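Local coordinates for hypothetical protein, similar to alpha-acetolactate decarboxylase (Staphylococcus aureus subsp. aureus, PDB 1XV2), which probably catalyses the decarboxylation of alpha-acetolactate to acetoin, as a zinc-binding member of the alpha-acetolactate decarboxylase family, at the interface of chains A and B. Coordinates in Å, arbitrary orientation; residue numbers count along the deposited sequence, not the author numbering. Chains: chain A/B, hypothetical protein, similar to alpha-acetolactate decarboxylase.

The interface of chains A and B. Residues chain A 107, 111, 205-206; chain B 212, 214, 219.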
ATOM      1  N   LEU A 107      16.970   8.264  -2.396  1.00 24.19           N
ATOM      2  CA  LEU A 107      16.292   9.497  -2.783  1.00 23.12           C
ATOM      3  C   LEU A 107      15.439  10.071  -1.660  1.00 23.41           C
ATOM      4  O   LEU A 107      15.396  11.284  -1.458  1.00 22.53           O
ATOM      5  CB  LEU A 107      15.407   9.259  -4.009  1.00 23.86           C
ATOM      6  CG  LEU A 107      14.459  10.410  -4.369  1.00 23.52           C
ATOM      7  CD1 LEU A 107      15.258  11.677  -4.646  1.00 22.88           C
ATOM      8  CD2 LEU A 107      13.625  10.024  -5.585  1.00 24.83           C
ATOM      9  N   LEU A 111       9.892   7.051   0.494  1.00 18.91           N
ATOM     10  CA  LEU A 111       9.650   6.208  -0.670  1.00 18.56           C
ATOM     11  C   LEU A 111      10.165   4.798  -0.437  1.00 18.48           C
ATOM     12  O   LEU A 111      10.971   4.555   0.464  1.00 16.88           O
ATOM     13  CB  LEU A 111      10.383   6.764  -1.892  1.00 18.57           C
ATOM     14  CG  LEU A 111       9.945   8.097  -2.492  1.00 19.87           C
ATOM     15  CD1 LEU A 111      10.992   8.561  -3.494  1.00 20.03           C
ATOM     16  CD2 LEU A 111       8.589   7.941  -3.157  1.00 17.74           C
ATOM     17  N   PHE A 205      11.915   3.764  -5.914  1.00 20.31           N
ATOM     18  CA  PHE A 205      10.662   3.458  -6.598  1.00 18.72           C
ATOM     19  C   PHE A 205       9.657   4.602  -6.646  1.00 18.67           C
ATOM     20  O   PHE A 205       9.450   5.315  -5.667  1.00 19.26           O
ATOM     21  CB  PHE A 205      10.004   2.226  -5.958  1.00 16.55           C
ATOM     22  CG  PHE A 205      10.798   0.958  -6.131  1.00 17.47           C
ATOM     23  CD1 PHE A 205      11.040   0.441  -7.402  1.00 15.75           C
ATOM     24  CD2 PHE A 205      11.326   0.297  -5.027  1.00 16.77           C
ATOM     25  CE1 PHE A 205      11.805  -0.718  -7.570  1.00 17.59           C
ATOM     26  CE2 PHE A 205      12.093  -0.865  -5.183  1.00 17.58           C
ATOM     27  CZ  PHE A 205      12.332  -1.371  -6.457  1.00 15.75           C
ATOM     28  N   GLU A 206       9.032   4.756  -7.808  1.00 19.53           N
ATOM     29  CA  GLU A 206       8.031   5.788  -8.030  1.00 20.41           C
ATOM     30  C   GLU A 206       6.651   5.146  -7.900  1.00 20.25           C
ATOM     31  O   GLU A 206       5.671   5.809  -7.564  1.00 20.48           O
ATOM     32  CB  GLU A 206       8.201   6.377  -9.435  1.00 23.21           C
ATOM     33  CG  GLU A 206       7.339   7.595  -9.728  1.00 26.63           C
ATOM     34  CD  GLU A 206       7.501   8.086 -11.156  1.00 29.37           C
ATOM     35  OE1 GLU A 206       8.643   8.081 -11.662  1.00 32.22           O
ATOM     36  OE2 GLU A 206       6.492   8.488 -11.773  1.00 31.45           O
TER
ATOM     37  N   PHE B 212       3.886   7.655  -6.420  1.00 20.42           N
ATOM     38  CA  PHE B 212       4.557   8.610  -5.536  1.00 20.17           C
ATOM     39  C   PHE B 212       5.114   9.805  -6.312  1.00 21.49           C
ATOM     40  O   PHE B 212       5.568   9.660  -7.447  1.00 20.98           O
ATOM     41  CB  PHE B 212       5.716   7.920  -4.813  1.00 19.49           C
ATOM     42  CG  PHE B 212       5.287   6.891  -3.810  1.00 20.13           C
ATOM     43  CD1 PHE B 212       4.911   7.268  -2.524  1.00 19.23           C
ATOM     44  CD2 PHE B 212       5.278   5.537  -4.142  1.00 21.95           C
ATOM     45  CE1 PHE B 212       4.536   6.314  -1.577  1.00 20.76           C
ATOM     46  CE2 PHE B 212       4.902   4.569  -3.202  1.00 20.14           C
ATOM     47  CZ  PHE B 212       4.532   4.961  -1.917  1.00 20.42           C
ATOM     48  N   VAL B 214       7.875  11.481  -6.842  1.00 27.37           N
ATOM     49  CA  VAL B 214       9.331  11.479  -6.744  1.00 30.58           C
ATOM     50  C   VAL B 214      10.012  12.773  -7.182  1.00 32.00           C
ATOM     51  O   VAL B 214      11.205  12.958  -6.934  1.00 32.58           O
ATOM     52  CB  VAL B 214       9.938  10.314  -7.555  1.00 30.58           C
ATOM     53  CG1 VAL B 214       9.524   8.984  -6.947  1.00 30.72           C
ATOM     54  CG2 VAL B 214       9.481  10.396  -9.002  1.00 31.42           C
ATOM     55  N   PHE B 219       7.992  16.688  -0.641  1.00 29.21           N
ATOM     56  CA  PHE B 219       7.723  15.306  -0.261  1.00 28.04           C
ATOM     57  C   PHE B 219       9.018  14.520  -0.090  1.00 26.13           C
ATOM     58  O   PHE B 219       9.179  13.768   0.870  1.00 27.00           O
ATOM     59  CB  PHE B 219       6.860  14.613  -1.321  1.00 27.40           C
ATOM     60  CG  PHE B 219       6.615  13.156  -1.035  1.00 25.43           C
ATOM     61  CD1 PHE B 219       5.740  12.769  -0.028  1.00 26.02           C
ATOM     62  CD2 PHE B 219       7.300  12.175  -1.739  1.00 25.39           C
ATOM     63  CE1 PHE B 219       5.549  11.420   0.277  1.00 26.16           C
ATOM     64  CE2 PHE B 219       7.120  10.821  -1.442  1.00 26.32           C
ATOM     65  CZ  PHE B 219       6.243  10.446  -0.431  1.00 25.87           C
TER
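B:Val214 enters chain A between A:Glu206 and the leucines A:Leu107 and A:Leu111, and it loses more surface to the partner (77 Å²) than any other residue given. CG1, anti to the carbonyl carbon (chi1 -65°), points toward the backbone O of A:Phe205 and rests on CA of A:Glu206, while CD1 of A:Leu111 touches it from the flank at 3.8 Å. CG2 turns to the glutamate side chain and lies 3.6 Å from A:Glu206 CG. That side chain crosses the valine side chain at about a right angle; being extended beyond CG, it passes CG2 with CG, CD and the carboxylate OE1 (3.6 Å from CG2). From the other side, A:Leu107 brings CD2 to 4.0 Å from the backbone O of B:Val214.

CD2 of A:Leu111 touches two aromatic side chains that lie about a right angle apart as seen from it. It packs against B:Phe212 at the root of the ring, 3.3 Å from CB, and meets B:Phe219 in the ring plane at an edge, 3.7 Å from CE2. Beside this apolar cluster, the backbone N of B:Phe212 donates a hydrogen bond to O of A:Glu206 (2.8 Å); N lies nearly in line with C=O (166°), but the bond bends to 140° at the hydrogen. A:Glu206 O also lies in the plane of the B:Phe212 ring at its edge, 3.5 Å from CD2. The backbone bond and methyl packing probably help align the two chains here, and the two-fold repeats the patch, helping to hold together a dimer that may be the biological one.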